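Organic hydroperoxide resistance protein (Elizabethkingia anophelis NUHP1, PDB 6D9N) probably protects the bacterium from oxidative damage by reducing organic hydroperoxides through a pair of reactive cysteines, as in other Ohr proteins. Local coordinates at residues A60-C65 with Q127-S132. Sequence-based numbering, arbitrary orientation. Where two conformers were deposited one is given.
Sequences AGYSAC and QVCPYS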
loop_
_atom_site.group_PDB
_atom_site.type_symbol
_atom_site.label_atom_id
_atom_site.label_comp_id
_atom_site.label_asym_id
_atom_site.label_seq_id
_atom_site.Cartn_x
_atom_site.Cartn_y
_atom_site.Cartn_z
ATOM N N ALA B 60 -5.805 0.488 -4.089
ATOM C CA ALA B 60 -5.436 1.450 -5.118
ATOM C C ALA B 60 -3.967 1.293 -5.508
ATOM O O ALA B 60 -3.617 1.237 -6.706
ATOM C CB ALA B 60 -5.732 2.857 -4.617
ATOM N N GLY B 61 -3.093 1.201 -4.501
ATOM C CA GLY B 61 -1.673 1.065 -4.782
ATOM C C GLY B 61 -1.340 -0.242 -5.479
ATOM O O GLY B 61 -0.498 -0.263 -6.381
ATOM N N TYR B 62 -1.941 -1.352 -5.031
ATOM C CA TYR B 62 -1.603 -2.638 -5.627
ATOM C C TYR B 62 -2.098 -2.696 -7.075
ATOM O O TYR B 62 -1.380 -3.147 -7.984
ATOM C CB TYR B 62 -2.175 -3.774 -4.785
ATOM C CG TYR B 62 -1.427 -5.099 -4.892
ATOM C CD1 TYR B 62 -1.526 -6.043 -3.851
ATOM C CD2 TYR B 62 -0.652 -5.447 -6.013
ATOM C CE1 TYR B 62 -0.863 -7.258 -3.914
ATOM C CE2 TYR B 62 0.032 -6.667 -6.069
ATOM C CZ TYR B 62 -0.105 -7.563 -5.035
ATOM O OH TYR B 62 0.516 -8.801 -5.071
ATOM N N SER B 63 -3.337 -2.274 -7.321
ATOM C CA SER B 63 -3.837 -2.275 -8.694
ATOM C C SER B 63 -2.952 -1.426 -9.596
ATOM O O SER B 63 -2.613 -1.866 -10.698
ATOM C CB SER B 63 -5.296 -1.838 -8.754
ATOM O OG SER B 63 -5.469 -0.490 -8.391
ATOM N N ALA B 64 -2.518 -0.253 -9.125
ATOM C CA ALA B 64 -1.635 0.582 -9.927
ATOM C C ALA B 64 -0.243 -0.030 -10.092
ATOM O O ALA B 64 0.336 0.030 -11.189
ATOM C CB ALA B 64 -1.544 1.962 -9.283
ATOM N N CYS B 65 0.326 -0.603 -9.034
ATOM C CA CYS B 65 1.629 -1.250 -9.125
ATOM C C CYS B 65 1.585 -2.376 -10.143
ATOM O O CYS B 65 2.460 -2.506 -11.015
ATOM C CB CYS B 65 1.989 -1.815 -7.731
ATOM S SG CYS B 65 3.631 -2.628 -7.686
ATOM N N GLN B 127 6.287 -10.899 -10.745
ATOM C CA GLN B 127 7.634 -10.842 -10.228
ATOM C C GLN B 127 8.205 -9.432 -10.264
ATOM O O GLN B 127 9.149 -9.152 -9.520
ATOM C CB GLN B 127 8.539 -11.810 -11.003
ATOM C CG GLN B 127 8.114 -13.280 -10.846
ATOM C CD GLN B 127 8.117 -13.785 -9.357
ATOM O OE1 GLN B 127 9.075 -13.538 -8.559
ATOM N NE2 GLN B 127 7.020 -14.448 -8.969
ATOM N N VAL B 128 7.673 -8.544 -11.104
ATOM C CA VAL B 128 8.201 -7.186 -11.225
ATOM C C VAL B 128 7.620 -6.271 -10.157
ATOM O O VAL B 128 8.355 -5.499 -9.540
ATOM C CB VAL B 128 7.901 -6.662 -12.649
ATOM C CG1 VAL B 128 8.178 -5.156 -12.770
ATOM C CG2 VAL B 128 8.710 -7.439 -13.670
ATOM N N CYS B 129 6.309 -6.357 -9.943
ATOM C CA CYS B 129 5.550 -5.498 -9.030
ATOM C C CYS B 129 6.095 -5.536 -7.598
ATOM O O CYS B 129 6.045 -6.600 -6.947
ATOM C CB CYS B 129 4.105 -6.001 -9.062
ATOM S SG CYS B 129 2.963 -5.260 -7.919
ATOM N N PRO B 130 6.526 -4.406 -7.038
ATOM C CA PRO B 130 6.990 -4.453 -5.639
ATOM C C PRO B 130 5.950 -4.880 -4.628
ATOM O O PRO B 130 6.340 -5.473 -3.614
ATOM C CB PRO B 130 7.476 -3.020 -5.371
ATOM C CG PRO B 130 7.982 -2.609 -6.702
ATOM C CD PRO B 130 7.014 -3.218 -7.719
ATOM N N TYR B 131 4.666 -4.616 -4.852
ATOM C CA TYR B 131 3.678 -5.039 -3.862
ATOM C C TYR B 131 3.583 -6.551 -3.824
ATOM O O TYR B 131 3.389 -7.141 -2.741
ATOM C CB TYR B 131 2.301 -4.493 -4.174
ATOM C CG TYR B 131 1.993 -3.044 -3.795
ATOM C CD1 TYR B 131 0.858 -2.745 -3.070
ATOM C CD2 TYR B 131 2.800 -1.988 -4.207
ATOM C CE1 TYR B 131 0.514 -1.418 -2.744
ATOM C CE2 TYR B 131 2.490 -0.670 -3.912
ATOM C CZ TYR B 131 1.322 -0.382 -3.203
ATOM O OH TYR B 131 0.958 0.924 -2.919
ATOM N N SER B 132 3.713 -7.206 -4.997
ATOM C CA SER B 132 3.749 -8.665 -5.021
ATOM C C SER B 132 4.972 -9.199 -4.306
ATOM O O SER B 132 4.876 -10.163 -3.537
ATOM C CB SER B 132 3.728 -9.181 -6.460
ATOM O OG SER B 132 2.493 -8.880 -7.065
#
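Cys-65 and Cys-129 bring the backbones together with CA atoms 5.8 Å apart, and Tyr-62 and Tyr-131 keep nearly the same spacing, 6.1 Å between CA atoms, where the N-terminal half of helix 54-77 meets the break between helices 115-128 and 130-135. Both cysteines carry SG anti to the backbone N (chi1 -179° for Cys-65), and their CB atoms point across the interface, so the sulfurs meet tip to tip. In the conformers given, Cys-65 SG lies 2.7 Å from Cys-129 SG, too long for a disulfide and too short for ordinary sulfur packing. Each cysteine has two deposited conformers, so this value is doubtful evidence for either state, although a disulfide joining the two residues has been observed for this protein. A pair of cysteines placed like this is characteristic of the OsmC/Ohr family and probably corresponds to the thiol-disulfide pair that reduces peroxides in relatives. A thiocyanate ion, derived from the crystallisation liquor, lies beside the Cys-65 side chain. Pro-130 CD packs against Cys-65 SG, 3.4 Å away in this conformer.

The tyrosines slide past each other in opposite directions, and the two rings meet obliquely, with planes at 40°. Tyr-131 CB sits over the middle of the Tyr-62 ring, 3.7 Å from its centroid and 14° off the normal, a CH-pi contact. The Tyr-131 ring runs on over the backbone of Gly-61, whose lack of a side chain admits Tyr-131 OH to 3.2 Å from Gly-61 CA; this hydroxyl is hydrogen-bonded to the Pro-54 carbonyl of the second subunit. Ser-132 OG lies at the edge of the Tyr-62 ring, in its plane, and shares a 2.8 Å hydrogen bond with Tyr-62 OH; it is also hydrogen-bonded to His-126 ND1.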